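PDB 2NQL: Isomerase/lactonizing enzyme, which belongs to the mandelate racemase/muconate lactonizing enzyme family of the enolase superfamily and carries a sodium ion in this structure. Local coordinates for residues A[349-361]-A[369-381]. Numbering follows the deposited sequence. Where two conformers were deposited one is given.
Sequences PNRRLLDGDMDCR and SGPGLGVRPSEAA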
ATOM      1  N   PRO A 349       4.589 -30.844  -2.899  1.00 30.75           N
ATOM      2  CA  PRO A 349       3.148 -31.133  -2.962  1.00 28.70           C
ATOM      3  C   PRO A 349       2.353 -30.471  -4.081  1.00 30.41           C
ATOM      4  O   PRO A 349       1.356 -31.058  -4.530  1.00 37.02           O
ATOM      5  CB  PRO A 349       2.617 -30.643  -1.615  1.00 30.95           C
ATOM      6  CG  PRO A 349       3.751 -30.542  -0.745  1.00 28.99           C
ATOM      7  CD  PRO A 349       4.943 -30.246  -1.601  1.00 25.87           C
ATOM      8  N   ASN A 350       2.741 -29.284  -4.546  1.00 26.31           N
ATOM      9  CA  ASN A 350       1.978 -28.629  -5.596  0.50 29.60           C
ATOM     10  C   ASN A 350       2.298 -29.020  -7.067  1.00 28.42           C
ATOM     11  O   ASN A 350       1.711 -28.483  -7.996  1.00 25.88           O
ATOM     12  CB  ASN A 350       1.896 -27.112  -5.324  0.50 38.53           C
ATOM     13  CG  ASN A 350       1.386 -26.784  -3.892  0.50 29.79           C
ATOM     14  OD1 ASN A 350       0.979 -27.671  -3.117  0.50 22.70           O
ATOM     15  ND2 ASN A 350       1.435 -25.508  -3.535  0.50 20.98           N
ATOM     16  N   ARG A 351       3.200 -30.001  -7.269  1.00 23.76           N
ATOM     17  CA  ARG A 351       3.388 -30.573  -8.614  1.00 26.94           C
ATOM     18  C   ARG A 351       2.047 -31.073  -9.183  1.00 21.78           C
ATOM     19  O   ARG A 351       1.768 -30.915 -10.374  1.00 26.99           O
ATOM     20  CB  ARG A 351       4.404 -31.730  -8.593  1.00 23.97           C
ATOM     21  CG  ARG A 351       5.859 -31.290  -8.603  1.00 24.75           C
ATOM     22  CD  ARG A 351       6.766 -32.455  -9.047  1.00 32.90           C
ATOM     23  NE  ARG A 351       8.201 -32.139  -9.014  1.00 30.03           N
ATOM     24  CZ  ARG A 351       8.948 -32.325  -7.938  1.00 31.86           C
ATOM     25  NH1 ARG A 351       8.374 -32.793  -6.839  1.00 33.13           N
ATOM     26  NH2 ARG A 351      10.249 -32.042  -7.937  1.00 23.37           N
ATOM     27  N   ARG A 352       1.225 -31.649  -8.300  1.00 22.21           N
ATOM     28  CA  ARG A 352      -0.092 -32.172  -8.630  1.00 24.36           C
ATOM     29  C   ARG A 352      -1.065 -31.086  -9.067  1.00 20.55           C
ATOM     30  O   ARG A 352      -2.063 -31.379  -9.712  1.00 21.16           O
ATOM     31  CB  ARG A 352      -0.695 -32.855  -7.407  1.00 25.51           C
ATOM     32  CG  ARG A 352      -0.461 -34.319  -7.397  1.00 35.25           C
ATOM     33  CD  ARG A 352      -0.784 -34.917  -6.049  1.00 34.83           C
ATOM     34  NE  ARG A 352       0.365 -35.697  -5.592  1.00 41.87           N
ATOM     35  CZ  ARG A 352       1.174 -35.327  -4.601  1.00 41.53           C
ATOM     36  NH1 ARG A 352       2.207 -36.095  -4.280  1.00 41.20           N
ATOM     37  NH2 ARG A 352       0.963 -34.186  -3.935  1.00 37.49           N
ATOM     38  N   LEU A 353      -0.767 -29.851  -8.677  1.00 20.33           N
ATOM     39  CA  LEU A 353      -1.670 -28.733  -8.910  1.00 20.60           C
ATOM     40  C   LEU A 353      -1.405 -28.077 -10.260  1.00 15.46           C
ATOM     41  O   LEU A 353      -2.127 -27.159 -10.666  1.00 16.98           O
ATOM     42  CB  LEU A 353      -1.543 -27.718  -7.766  1.00 17.14           C
ATOM     43  CG  LEU A 353      -2.098 -28.152  -6.388  1.00 22.61           C
ATOM     44  CD1 LEU A 353      -1.980 -27.015  -5.368  1.00 28.63           C
ATOM     45  CD2 LEU A 353      -3.532 -28.666  -6.456  1.00 23.68           C
ATOM     46  N   LEU A 354      -0.370 -28.549 -10.962  1.00 15.58           N
ATOM     47  CA  LEU A 354       0.069 -27.901 -12.195  1.00 18.05           C
ATOM     48  C   LEU A 354       0.233 -28.864 -13.362  1.00 25.31           C
ATOM     49  O   LEU A 354       0.737 -29.989 -13.184  1.00 20.94           O
ATOM     50  CB  LEU A 354       1.435 -27.259 -11.969  1.00 23.35           C
ATOM     51  CG  LEU A 354       1.520 -26.127 -10.947  1.00 27.35           C
ATOM     52  CD1 LEU A 354       2.976 -25.814 -10.742  1.00 24.81           C
ATOM     53  CD2 LEU A 354       0.773 -24.914 -11.500  1.00 20.49           C
ATOM     54  N   ASP A 355      -0.143 -28.405 -14.549  1.00 18.21           N
ATOM     55  CA  ASP A 355       0.373 -28.973 -15.831  1.00 23.10           C
ATOM     56  C   ASP A 355       1.555 -28.133 -16.327  1.00 22.30           C
ATOM     57  O   ASP A 355       1.471 -26.901 -16.374  1.00 23.20           O
ATOM     58  CB  ASP A 355      -0.710 -28.946 -16.931  1.00 21.09           C
ATOM     59  CG  ASP A 355      -1.902 -29.828 -16.620  1.00 30.04           C
ATOM     60  OD1 ASP A 355      -1.730 -30.852 -15.919  1.00 25.73           O
ATOM     61  OD2 ASP A 355      -3.021 -29.497 -17.090  1.00 25.25           O
ATOM     62  N   GLY A 356       2.649 -28.785 -16.714  1.00 23.06           N
ATOM     63  CA  GLY A 356       3.867 -28.070 -17.111  1.00 22.41           C
ATOM     64  C   GLY A 356       5.120 -28.517 -16.383  1.00 26.50           C
ATOM     65  O   GLY A 356       5.106 -28.720 -15.177  1.00 27.21           O
ATOM     66  N   ASP A 357       6.215 -28.630 -17.127  1.00 22.91           N
ATOM     67  CA  ASP A 357       7.496 -29.113 -16.606  1.00 27.57           C
ATOM     68  C   ASP A 357       8.349 -28.061 -15.857  1.00 25.03           C
ATOM     69  O   ASP A 357       9.463 -27.728 -16.258  1.00 28.57           O
ATOM     70  CB  ASP A 357       8.303 -29.781 -17.739  1.00 26.71           C
ATOM     71  CG  ASP A 357       8.699 -28.788 -18.866  1.00 34.23           C
ATOM     72  OD1 ASP A 357       7.885 -27.910 -19.261  1.00 25.09           O
ATOM     73  OD2 ASP A 357       9.846 -28.894 -19.357  1.00 35.05           O
ATOM     74  N   MET A 358       7.856 -27.568 -14.733  1.00 24.22           N
ATOM     75  CA  MET A 358       8.686 -26.770 -13.847  1.00 21.23           C
ATOM     76  C   MET A 358       9.288 -27.715 -12.790  1.00 21.04           C
ATOM     77  O   MET A 358       8.547 -28.453 -12.133  1.00 23.10           O
ATOM     78  CB  MET A 358       7.817 -25.698 -13.156  1.00 19.40           C
ATOM     79  CG  MET A 358       8.581 -24.878 -12.143  1.00 24.09           C
ATOM     80  SD  MET A 358       7.692 -23.407 -11.547  1.00 23.93           S
ATOM     81  CE  MET A 358       6.212 -24.120 -10.837  1.00 25.07           C
ATOM     82  N   ASP A 359      10.611 -27.702 -12.618  1.00 22.63           N
ATOM     83  CA  ASP A 359      11.231 -28.599 -11.638  1.00 20.44           C
ATOM     84  C   ASP A 359      12.315 -27.905 -10.832  1.00 20.78           C
ATOM     85  O   ASP A 359      12.821 -26.851 -11.224  1.00 19.41           O
ATOM     86  CB  ASP A 359      11.763 -29.895 -12.307  1.00 22.51           C
ATOM     87  CG  ASP A 359      11.911 -31.060 -11.318  1.00 27.15           C
ATOM     88  OD1 ASP A 359      11.379 -30.996 -10.170  1.00 23.22           O
ATOM     89  OD2 ASP A 359      12.569 -32.049 -11.697  1.00 28.25           O
ATOM     90  N   CYS A 360      12.663 -28.504  -9.698  1.00 19.62           N
ATOM     91  CA  CYS A 360      13.870 -28.130  -8.991  1.00 18.87           C
ATOM     92  C   CYS A 360      14.528 -29.404  -8.469  1.00 21.27           C
ATOM     93  O   CYS A 360      13.881 -30.178  -7.767  1.00 23.53           O
ATOM     94  CB  CYS A 360      13.503 -27.212  -7.824  1.00 20.67           C
ATOM     95  SG  CYS A 360      14.927 -26.496  -6.983  1.00 26.03           S
ATOM     96  N   ARG A 361      15.778 -29.636  -8.867  1.00 23.65           N
ATOM     97  CA  ARG A 361      16.532 -30.796  -8.389  1.00 24.00           C
ATOM     98  C   ARG A 361      18.034 -30.525  -8.404  1.00 24.30           C
ATOM     99  O   ARG A 361      18.521 -29.707  -9.188  1.00 21.52           O
ATOM    100  CB  ARG A 361      16.154 -32.069  -9.167  1.00 26.88           C
ATOM    101  CG  ARG A 361      16.345 -31.989 -10.646  1.00 28.89           C
ATOM    102  CD  ARG A 361      15.729 -33.190 -11.422  1.00 22.90           C
ATOM    103  NE  ARG A 361      16.260 -33.115 -12.783  1.00 26.69           N
ATOM    104  CZ  ARG A 361      15.660 -32.552 -13.836  1.00 27.68           C
ATOM    105  NH1 ARG A 361      14.433 -32.035 -13.755  1.00 25.58           N
ATOM    106  NH2 ARG A 361      16.293 -32.540 -15.003  1.00 29.14           N
ATOM    107  N   SER A 369       8.898 -25.472 -20.462  1.00 24.97           N
ATOM    108  CA  SER A 369       9.327 -25.390 -21.871  1.00 27.61           C
ATOM    109  C   SER A 369       8.348 -24.640 -22.778  1.00 32.60           C
ATOM    110  O   SER A 369       8.743 -24.107 -23.827  1.00 28.33           O
ATOM    111  CB  SER A 369       9.563 -26.783 -22.430  1.00 28.35           C
ATOM    112  OG  SER A 369      10.499 -27.499 -21.638  1.00 33.00           O
ATOM    113  N   GLY A 370       7.080 -24.600 -22.378  1.00 24.41           N
ATOM    114  CA  GLY A 370       6.003 -24.169 -23.278  1.00 26.19           C
ATOM    115  C   GLY A 370       5.977 -22.655 -23.539  1.00 29.67           C
ATOM    116  O   GLY A 370       6.706 -21.884 -22.897  1.00 23.13           O
ATOM    117  N   PRO A 371       5.144 -22.214 -24.491  1.00 24.34           N
ATOM    118  CA  PRO A 371       4.960 -20.761 -24.653  1.00 24.80           C
ATOM    119  C   PRO A 371       4.196 -20.144 -23.494  1.00 21.75           C
ATOM    120  O   PRO A 371       3.515 -20.856 -22.771  1.00 20.09           O
ATOM    121  CB  PRO A 371       4.118 -20.654 -25.916  1.00 20.02           C
ATOM    122  CG  PRO A 371       3.410 -21.945 -26.008  1.00 29.02           C
ATOM    123  CD  PRO A 371       4.364 -22.975 -25.479  1.00 26.77           C
ATOM    124  N   GLY A 372       4.300 -18.823 -23.347  1.00 22.79           N
ATOM    125  CA  GLY A 372       3.730 -18.113 -22.199  1.00 16.00           C
ATOM    126  C   GLY A 372       4.438 -18.507 -20.913  1.00 19.29           C
ATOM    127  O   GLY A 372       5.672 -18.624 -20.840  1.00 19.18           O
ATOM    128  N   LEU A 373       3.625 -18.713 -19.891  1.00 17.78           N
ATOM    129  CA  LEU A 373       4.105 -19.057 -18.573  1.00 19.73           C
ATOM    130  C   LEU A 373       4.749 -20.456 -18.560  1.00 21.37           C
ATOM    131  O   LEU A 373       5.729 -20.691 -17.833  1.00 20.27           O
ATOM    132  CB  LEU A 373       2.904 -18.983 -17.633  1.00 23.74           C
ATOM    133  CG  LEU A 373       3.103 -18.928 -16.137  1.00 25.79           C
ATOM    134  CD1 LEU A 373       3.854 -17.676 -15.759  1.00 22.04           C
ATOM    135  CD2 LEU A 373       1.712 -18.986 -15.499  1.00 21.70           C
ATOM    136  N   GLY A 374       4.189 -21.369 -19.360  1.00 21.16           N
ATOM    137  CA  GLY A 374       4.688 -22.749 -19.453  1.00 23.79           C
ATOM    138  C   GLY A 374       4.051 -23.692 -18.437  1.00 28.47           C
ATOM    139  O   GLY A 374       4.348 -24.897 -18.425  1.00 20.45           O
ATOM    140  N   VAL A 375       3.207 -23.148 -17.546  1.00 18.76           N
ATOM    141  CA  VAL A 375       2.434 -23.967 -16.613  1.00 15.61           C
ATOM    142  C   VAL A 375       1.012 -23.436 -16.581  1.00 23.20           C
ATOM    143  O   VAL A 375       0.779 -22.301 -16.992  1.00 17.22           O
ATOM    144  CB  VAL A 375       3.026 -24.020 -15.141  1.00 19.97           C
ATOM    145  CG1 VAL A 375       4.523 -24.455 -15.122  1.00 21.94           C
ATOM    146  CG2 VAL A 375       2.838 -22.688 -14.404  1.00 18.68           C
ATOM    147  N   ARG A 376       0.086 -24.260 -16.095  1.00 17.42           N
ATOM    148  CA  ARG A 376      -1.309 -23.840 -15.820  1.00 20.24           C
ATOM    149  C   ARG A 376      -1.833 -24.731 -14.683  1.00 21.23           C
ATOM    150  O   ARG A 376      -1.229 -25.776 -14.393  1.00 19.32           O
ATOM    151  CB  ARG A 376      -2.164 -24.023 -17.079  1.00 17.24           C
ATOM    152  CG  ARG A 376      -2.310 -25.487 -17.484  1.00 20.06           C
ATOM    153  CD  ARG A 376      -3.318 -25.679 -18.574  1.00 20.30           C
ATOM    154  NE  ARG A 376      -3.596 -27.101 -18.805  1.00 20.54           N
ATOM    155  CZ  ARG A 376      -4.185 -27.571 -19.896  1.00 35.45           C
ATOM    156  NH1 ARG A 376      -4.555 -26.730 -20.861  1.00 23.64           N
ATOM    157  NH2 ARG A 376      -4.396 -28.877 -20.017  1.00 26.89           N
ATOM    158  N   PRO A 377      -2.943 -24.343 -14.024  1.00 18.00           N
ATOM    159  CA  PRO A 377      -3.537 -25.254 -13.053  1.00 17.84           C
ATOM    160  C   PRO A 377      -3.911 -26.576 -13.702  1.00 16.94           C
ATOM    161  O   PRO A 377      -4.361 -26.620 -14.857  1.00 17.87           O
ATOM    162  CB  PRO A 377      -4.792 -24.495 -12.576  1.00 16.90           C
ATOM    163  CG  PRO A 377      -4.368 -23.011 -12.744  1.00 18.92           C
ATOM    164  CD  PRO A 377      -3.700 -23.069 -14.096  1.00 18.20           C
ATOM    165  N   SER A 378      -3.631 -27.662 -12.986  1.00 19.87           N
ATOM    166  CA  SER A 378      -3.982 -28.993 -13.477  1.00 21.40           C
ATOM    167  C   SER A 378      -5.490 -29.192 -13.360  1.00 21.42           C
ATOM    168  O   SER A 378      -6.195 -28.410 -12.690  1.00 16.60           O
ATOM    169  CB  SER A 378      -3.248 -30.062 -12.653  1.00 15.86           C
ATOM    170  OG  SER A 378      -3.716 -30.048 -11.299  1.00 17.90           O
ATOM    171  N   GLU A 379      -5.992 -30.254 -13.981  1.00 21.73           N
ATOM    172  CA  GLU A 379      -7.393 -30.639 -13.823  1.00 22.56           C
ATOM    173  C   GLU A 379      -7.787 -30.815 -12.350  1.00 21.75           C
ATOM    174  O   GLU A 379      -8.882 -30.380 -11.943  1.00 20.54           O
ATOM    175  CB  GLU A 379      -7.704 -31.904 -14.645  1.00 27.35           C
ATOM    176  CG  GLU A 379      -9.173 -32.124 -14.972  1.00 44.65           C
ATOM    177  CD  GLU A 379      -9.835 -30.957 -15.724  1.00 52.05           C
ATOM    178  OE1 GLU A 379      -9.276 -30.462 -16.730  1.00 47.31           O
ATOM    179  OE2 GLU A 379     -10.935 -30.542 -15.305  1.00 66.11           O
ATOM    180  N   ALA A 380      -6.886 -31.397 -11.550  1.00 16.75           N
ATOM    181  CA  ALA A 380      -7.093 -31.510 -10.098  1.00 23.53           C
ATOM    182  C   ALA A 380      -7.257 -30.128  -9.447  1.00 21.25           C
ATOM    183  O   ALA A 380      -8.186 -29.925  -8.663  1.00 22.23           O
ATOM    184  CB  ALA A 380      -5.959 -32.282  -9.437  1.00 21.60           C
ATOM    185  N   ALA A 381      -6.371 -29.190  -9.791  1.00 18.02           N
ATOM    186  CA  ALA A 381      -6.471 -27.810  -9.256  1.00 18.42           C
ATOM    187  C   ALA A 381      -7.805 -27.162  -9.657  1.00 20.84           C
ATOM    188  O   ALA A 381      -8.443 -26.496  -8.832  1.00 21.89           O
ATOM    189  CB  ALA A 381      -5.340 -26.977  -9.730  1.00 17.59           C
TER
HETATM  190  O   HOH W   1       5.562 -26.071 -20.543  1.00 25.23           O
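Asp355 and Arg376 face each other as the hydrogen-bonded pair of a short antiparallel ladder, joined by Asp355 N to Arg376 O at 2.8 Å and by Arg376 N to Asp355 O. Both side chains rise from the same face of the ladder. Asp355 CB packs against Arg376 CG at 3.9 Å, and Asp355 CG lies against Ser378 CA; at the branch, OD1 leans over Ser378 CB, while OD2 turns to the guanidinium and receives Arg376 NE at 3.0 Å on its anti lone pair. Arg376 NH2 adds a longer bond to the same oxygen, so the arginine presents its NE side edge-on, with OD2 in the guanidinium plane although the carboxylate plane is turned 55° from it. The chain of Arg376, extended from CG to NE, carries the guanidinium across the end of Asp355, and a charged pair suits this outer face.

Where the ladder ends, Ser378 caps helix 379-384. Its OG, placed between backbone N and carbonyl carbon (chi1 66°), donates to Arg352 O at 2.7 Å, on a lone pair, and accepts from Ala381 N. Ser378 N adds a nearly straight bond to Leu353 O. The small Ala381 lets its CB sit 4.1 Å from Leu353 CD2.

On the buried side, Val375 CG1 meets Met358 CB, and helix 322-331 covers both residues. Beyond the ladder, Asp357 OD2 accepts from Ser369 OG at 2.8 Å through its syn lone pair and OD1 accepts from Ser369 N; a water links OD1 to Gly370 N and Gly374 O. Gly356 CA makes a CA-H...O contact with Gly374 O, at a phi of 127° that glycine adopts readily.

A two-stranded antiparallel ladder thus leads into a serine N-cap, within the enolase C-terminal-like domain and beside strands 5-15 and 64-70, which Leu353 and Arg376 touch.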